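Local coordinates for AP endonuclease, family protein 2 (PDB 5TNV), which binds magnesium in a xylose isomerase-like TIM barrel and may act as an endonuclease, at residues S108-V113 / E174-L179; F142-T147 / H162-A167. One frame throughout, in Å; residues are numbered along the deposited sequence.

Contact 1 of 2, residues S108-V113 / E174-L179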
loop_
_atom_site.group_PDB
_atom_site.type_symbol
_atom_site.label_atom_id
_atom_site.label_comp_id
_atom_site.label_asym_id
_atom_site.label_seq_id
_atom_site.Cartn_x
_atom_site.Cartn_y
_atom_site.Cartn_z
ATOM N N SER A 108 -24.524 -2.774 -18.244
ATOM C CA SER A 108 -25.674 -2.321 -19.005
ATOM C C SER A 108 -25.377 -2.418 -20.484
ATOM O O SER A 108 -25.417 -1.449 -21.235
ATOM C CB SER A 108 -26.039 -0.883 -18.638
ATOM O OG SER A 108 -26.275 -0.815 -17.263
ATOM N N SER A 109 -25.015 -3.608 -20.946
ATOM C CA SER A 109 -24.535 -3.775 -22.314
ATOM C C SER A 109 -25.632 -3.503 -23.352
ATOM O O SER A 109 -26.772 -3.980 -23.190
ATOM C CB SER A 109 -24.011 -5.184 -22.513
ATOM O OG SER A 109 -23.696 -5.356 -23.896
ATOM N N ILE A 110 -25.259 -2.823 -24.421
ATOM C CA ILE A 110 -26.193 -2.556 -25.510
ATOM C C ILE A 110 -26.466 -3.810 -26.335
ATOM O O ILE A 110 -27.336 -3.745 -27.228
ATOM C CB ILE A 110 -25.748 -1.351 -26.356
ATOM C CG1 ILE A 110 -24.483 -1.644 -27.142
ATOM C CG2 ILE A 110 -25.669 -0.096 -25.508
ATOM C CD1 ILE A 110 -23.793 -0.513 -27.830
ATOM N N VAL A 111 -25.822 -4.948 -26.038
ATOM C CA VAL A 111 -26.211 -6.226 -26.626
ATOM C C VAL A 111 -26.597 -7.233 -25.561
ATOM O O VAL A 111 -26.669 -8.426 -25.858
ATOM C CB VAL A 111 -25.167 -6.783 -27.622
ATOM C CG1 VAL A 111 -25.057 -5.897 -28.850
ATOM C CG2 VAL A 111 -23.810 -7.020 -26.964
ATOM N N ASP A 112 -26.924 -6.782 -24.349
ATOM C CA ASP A 112 -27.561 -7.680 -23.375
ATOM C C ASP A 112 -28.761 -8.349 -24.025
ATOM O O ASP A 112 -29.561 -7.680 -24.707
ATOM C CB ASP A 112 -27.971 -6.850 -22.171
ATOM C CG ASP A 112 -28.424 -7.636 -20.968
ATOM O OD1 ASP A 112 -29.605 -8.091 -20.980
ATOM O OD2 ASP A 112 -27.603 -7.807 -20.045
ATOM N N VAL A 113 -28.901 -9.661 -23.825
ATOM C CA VAL A 113 -30.000 -10.351 -24.542
ATOM C C VAL A 113 -31.370 -9.869 -24.095
ATOM O O VAL A 113 -32.230 -9.698 -24.968
ATOM C CB VAL A 113 -29.830 -11.874 -24.383
ATOM C CG1 VAL A 113 -30.994 -12.613 -25.044
ATOM C CG2 VAL A 113 -28.542 -12.380 -25.022
ATOM N N GLU A 174 -22.831 -2.059 -34.879
ATOM C CA GLU A 174 -23.931 -1.235 -35.413
ATOM C C GLU A 174 -24.432 -0.294 -34.348
ATOM O O GLU A 174 -24.639 0.898 -34.619
ATOM C CB GLU A 174 -25.079 -2.138 -35.907
ATOM C CG GLU A 174 -26.350 -1.529 -36.449
ATOM C CD GLU A 174 -27.396 -2.611 -36.750
ATOM O OE1 GLU A 174 -27.076 -3.701 -37.275
ATOM O OE2 GLU A 174 -28.591 -2.407 -36.453
ATOM N N ARG A 175 -24.650 -0.822 -33.146
ATOM C CA ARG A 175 -25.203 0.016 -32.061
ATOM C C ARG A 175 -24.194 1.035 -31.540
ATOM O O ARG A 175 -24.542 2.167 -31.209
ATOM C CB ARG A 175 -25.788 -0.856 -30.971
ATOM C CG ARG A 175 -27.065 -1.541 -31.456
ATOM C CD ARG A 175 -27.676 -2.440 -30.386
ATOM N NE ARG A 175 -28.935 -2.975 -30.870
ATOM C CZ ARG A 175 -29.690 -3.877 -30.261
ATOM N NH1 ARG A 175 -29.371 -4.366 -29.078
ATOM N NH2 ARG A 175 -30.829 -4.346 -30.795
ATOM N N VAL A 176 -22.917 0.678 -31.493
ATOM C CA VAL A 176 -21.852 1.638 -31.180
ATOM C C VAL A 176 -21.861 2.781 -32.171
ATOM O O VAL A 176 -21.762 3.938 -31.769
ATOM C CB VAL A 176 -20.475 0.920 -31.105
ATOM C CG1 VAL A 176 -19.372 1.947 -31.134
ATOM C CG2 VAL A 176 -20.424 0.088 -29.809
ATOM N N ARG A 177 -21.928 2.463 -33.470
ATOM C CA ARG A 177 -21.953 3.527 -34.457
ATOM C C ARG A 177 -23.143 4.445 -34.322
ATOM O O ARG A 177 -23.060 5.654 -34.479
ATOM C CB ARG A 177 -21.906 2.956 -35.878
ATOM C CG ARG A 177 -20.590 2.291 -36.267
ATOM C CD ARG A 177 -20.773 1.492 -37.566
ATOM N NE ARG A 177 -19.578 0.950 -38.082
ATOM C CZ ARG A 177 -19.505 0.087 -39.069
ATOM N NH1 ARG A 177 -20.594 -0.378 -39.641
ATOM N NH2 ARG A 177 -18.275 -0.298 -39.418
ATOM N N GLU A 178 -24.293 3.857 -34.036
ATOM C CA GLU A 178 -25.516 4.637 -33.823
ATOM C C GLU A 178 -25.333 5.613 -32.675
ATOM O O GLU A 178 -25.698 6.805 -32.735
ATOM C CB GLU A 178 -26.682 3.679 -33.543
ATOM C CG GLU A 178 -28.016 4.268 -33.310
ATOM C CD GLU A 178 -29.067 3.217 -32.928
ATOM O OE1 GLU A 178 -28.994 2.048 -33.449
ATOM O OE2 GLU A 178 -29.838 3.736 -32.091
ATOM N N LEU A 179 -24.762 5.132 -31.552
ATOM C CA LEU A 179 -24.454 6.025 -30.445
ATOM C C LEU A 179 -23.425 7.062 -30.805
ATOM O O LEU A 179 -23.561 8.242 -30.435
ATOM C CB LEU A 179 -24.026 5.207 -29.203
ATOM C CG LEU A 179 -25.138 4.347 -28.582
ATOM C CD1 LEU A 179 -24.511 3.422 -27.512
ATOM C CD2 LEU A 179 -26.237 5.197 -27.981
HETATM O O HOH W 1 -30.509 -6.668 -27.875
#

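Contact 2 of 2, residues F142-T147 / H162-A167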
loop_
_atom_site.group_PDB
_atom_site.type_symbol
_atom_site.label_atom_id
_atom_site.label_comp_id
_atom_site.label_asym_id
_atom_site.label_seq_id
_atom_site.Cartn_x
_atom_site.Cartn_y
_atom_site.Cartn_z
ATOM N N PHE A 142 -19.063 -3.799 -22.441
ATOM C CA PHE A 142 -19.769 -5.048 -22.748
ATOM C C PHE A 142 -19.829 -5.994 -21.574
ATOM O O PHE A 142 -20.382 -7.103 -21.670
ATOM C CB PHE A 142 -19.148 -5.676 -23.994
ATOM C CG PHE A 142 -19.279 -4.786 -25.220
ATOM C CD1 PHE A 142 -20.539 -4.538 -25.776
ATOM C CD2 PHE A 142 -18.186 -4.158 -25.800
ATOM C CE1 PHE A 142 -20.686 -3.682 -26.852
ATOM C CE2 PHE A 142 -18.357 -3.332 -26.906
ATOM C CZ PHE A 142 -19.589 -3.107 -27.427
ATOM N N MET A 143 -19.296 -5.572 -20.413
ATOM C CA MET A 143 -19.528 -6.317 -19.178
ATOM C C MET A 143 -21.041 -6.420 -18.936
ATOM O O MET A 143 -21.835 -5.551 -19.317
ATOM C CB MET A 143 -18.818 -5.685 -17.976
ATOM C CG MET A 143 -19.129 -4.227 -17.732
ATOM S SD MET A 143 -17.963 -3.148 -18.633
ATOM C CE MET A 143 -18.723 -1.560 -18.374
ATOM N N GLN A 144 -21.434 -7.500 -18.280
ATOM C CA GLN A 144 -22.832 -7.763 -17.920
ATOM C C GLN A 144 -22.921 -8.137 -16.448
ATOM O O GLN A 144 -21.937 -8.052 -15.717
ATOM C CB GLN A 144 -23.490 -8.806 -18.827
ATOM C CG GLN A 144 -23.505 -8.411 -20.286
ATOM C CD GLN A 144 -24.346 -9.271 -21.163
ATOM O OE1 GLN A 144 -25.148 -10.097 -20.681
ATOM N NE2 GLN A 144 -24.242 -9.101 -22.467
ATOM N N ALA A 145 -24.106 -8.521 -15.962
ATOM C CA ALA A 145 -24.286 -8.820 -14.554
ATOM C C ALA A 145 -23.246 -9.871 -14.098
ATOM O O ALA A 145 -22.905 -10.806 -14.825
ATOM C CB ALA A 145 -25.640 -9.409 -14.299
ATOM N N LEU A 146 -22.795 -9.689 -12.859
ATOM C CA LEU A 146 -22.035 -10.750 -12.217
ATOM C C LEU A 146 -22.891 -11.992 -12.101
ATOM O O LEU A 146 -24.070 -11.943 -11.796
ATOM C CB LEU A 146 -21.626 -10.284 -10.821
ATOM C CG LEU A 146 -20.667 -9.098 -10.803
ATOM C CD1 LEU A 146 -20.285 -8.836 -9.342
ATOM C CD2 LEU A 146 -19.454 -9.296 -11.654
ATOM N N THR A 147 -22.290 -13.159 -12.315
ATOM C CA THR A 147 -22.989 -14.401 -12.127
ATOM C C THR A 147 -23.090 -14.763 -10.651
ATOM O O THR A 147 -22.320 -14.222 -9.825
ATOM C CB THR A 147 -22.290 -15.567 -12.878
ATOM O OG1 THR A 147 -21.039 -15.747 -12.192
ATOM C CG2 THR A 147 -22.090 -15.237 -14.315
ATOM N N HIS A 162 -19.855 -13.615 -17.510
ATOM C CA HIS A 162 -20.318 -13.382 -18.864
ATOM C C HIS A 162 -19.123 -13.376 -19.840
ATOM O O HIS A 162 -18.082 -12.755 -19.613
ATOM C CB HIS A 162 -21.007 -12.005 -18.950
ATOM C CG HIS A 162 -21.241 -11.557 -20.370
ATOM N ND1 HIS A 162 -22.226 -12.150 -21.137
ATOM C CD2 HIS A 162 -20.584 -10.629 -21.106
ATOM C CE1 HIS A 162 -22.133 -11.559 -22.311
ATOM N NE2 HIS A 162 -21.163 -10.653 -22.337
ATOM N N VAL A 163 -19.332 -14.012 -20.972
ATOM C CA VAL A 163 -18.407 -14.000 -22.106
ATOM C C VAL A 163 -19.223 -13.562 -23.318
ATOM O O VAL A 163 -20.288 -14.127 -23.573
ATOM C CB VAL A 163 -17.731 -15.357 -22.390
ATOM C CG1 VAL A 163 -16.783 -15.255 -23.562
ATOM C CG2 VAL A 163 -17.045 -15.895 -21.147
ATOM N N ASP A 164 -18.761 -12.553 -24.058
ATOM C CA ASP A 164 -19.563 -12.092 -25.194
ATOM C C ASP A 164 -19.812 -13.192 -26.192
ATOM O O ASP A 164 -19.018 -14.088 -26.472
ATOM C CB ASP A 164 -18.914 -10.870 -25.848
ATOM C CG ASP A 164 -19.347 -9.533 -25.272
ATOM O OD1 ASP A 164 -20.520 -9.417 -24.859
ATOM O OD2 ASP A 164 -18.496 -8.611 -25.297
ATOM N N ASP A 165 -21.015 -13.077 -26.812
ATOM C CA ASP A 165 -21.444 -13.980 -27.861
ATOM C C ASP A 165 -20.876 -13.556 -29.208
ATOM O O ASP A 165 -21.182 -12.438 -29.695
ATOM C CB ASP A 165 -22.982 -13.923 -27.910
ATOM C CG ASP A 165 -23.642 -14.896 -28.891
ATOM O OD1 ASP A 165 -22.903 -15.441 -29.753
ATOM O OD2 ASP A 165 -24.872 -15.066 -28.827
ATOM N N PRO A 166 -20.082 -14.358 -29.878
ATOM C CA PRO A 166 -19.551 -13.949 -31.189
ATOM C C PRO A 166 -20.632 -13.547 -32.208
ATOM O O PRO A 166 -20.384 -12.715 -33.117
ATOM C CB PRO A 166 -18.799 -15.210 -31.640
ATOM C CG PRO A 166 -18.619 -16.104 -30.494
ATOM C CD PRO A 166 -19.621 -15.694 -29.500
ATOM N N ALA A 167 -21.792 -14.168 -32.094
ATOM C CA ALA A 167 -22.824 -13.881 -33.102
ATOM C C ALA A 167 -23.375 -12.484 -32.955
ATOM O O ALA A 167 -24.140 -12.126 -33.843
ATOM C CB ALA A 167 -23.879 -14.963 -32.985
HETATM O O HOH W 2 -22.082 -7.528 -23.699
HETATM O O HOH W 3 -20.199 -11.374 -15.542
#

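Contact 1 of 2, residues S108-V113 / E174-L179
The guanidinium of R175 is the one flat side-chain group joining the two segments, and it is used at its edge. I110 O and a water molecule both lie in its plane next to NH1, while V111 CA approaches obliquely. R175 NH1 donates to I110 O over 2.8 Å, with an N-H...O angle of 159°, and the nitrogen sits almost in line with the carbonyl bond. The same NH1 gives its other hydrogen bond to the water, 2.8 Å away, which makes a weak further link to D112 O. Arginine suits this place because its chain, extended from CG to NE, carries the charge from the helix surface to the loop carbonyl, while its CH2 groups remain available for packing.

Beside this bond the contact is apolar. The side chains of I110 and R175 run alongside one another, antiparallel, with I110 CD1 3.7 Å from R175 CB. With CG1 held between the backbone N and the carbonyl carbon (chi1 68°), the long branch of I110 runs to the helix. There CD1 also meets V176 CG2 and L179 CD1, each at 4.0 Å; the branched aliphatic side chains of V176 and L179 present methyl groups to it. V176 and L179 continue inward onto L190 of strand 189-193.

The loop is shaped for this by a type I beta turn from S109 to D112. S109 OG accepts from V111 N at 3.0 Å, an ST turn for which a small hydroxyl side chain is well suited, and D112 N returns to S109 O. The arrangement is that of a TIM barrel's beta-alpha loop, between strand 99-104 and helix 116-133, packing on the more distant helix 169-185.

Contact 2 of 2, residues F142-T147 / H162-A167
Q144 lies over one face of the H162 imidazole, its amide plane only 16° from the ring plane. Q144 CG stands 3.7 Å from the ring centroid, nearly on the normal, in a CH-pi contact, and CD is displaced toward the rim, bringing NE2 within 3.2 Å of H162 CE1. Q144 NE2 and H162 NE2 come close, but the angle is too poor for a hydrogen bond. Glutamine fits because it offers both a CH2 for the ring and a flat amide to continue the stack.

Beside this stack, D164 OD2 packs 3.3 Å from F142 CB, the carboxylate and phenyl planes 72° apart.

The second shell fixes these groups. H162 CG is anti to the backbone N (chi1 167°), which lays the ring against the Q144 side chain, and NE2 donates to D164 OD1 over 2.9 Å. The oxygen lies in the ring plane but is met from above the carboxylate plane. One water is held by three groups: it accepts from Q144 NE2 and donates to F142 O and D164 OD1. A second water joins A145 O to H162 N. Farther out, Y199 N binds D164 OD2, and the Y199 ring meets F142 edge-to-face.

The bond to D164 OD1 implies a proton on H162 NE2 and fixes the ring's rotation. Between the two segments themselves there is no direct hydrogen bond, so stacking and bridging waters join them.

In the fold
The two contacts lie about 13 Å apart, centre to centre. Along the chain the order is 108-113, 142-147, 162-167, 174-179, so both segments of contact 2 fall between those of contact 1. The first two segments follow the neighbouring parallel strands 99-104 and 137-141. The loop segment 162-167 leads into helix 169-185, which carries 174-179. The loops touch directly where S109 packs on F142 and D112 on Q144, and F142 also reaches V176. They sit at the C-terminal end of the barrel strands, where E193, D223 and H252 hold the magnesium; F142's side chain is about 12 Å from the ion, outside its first shell.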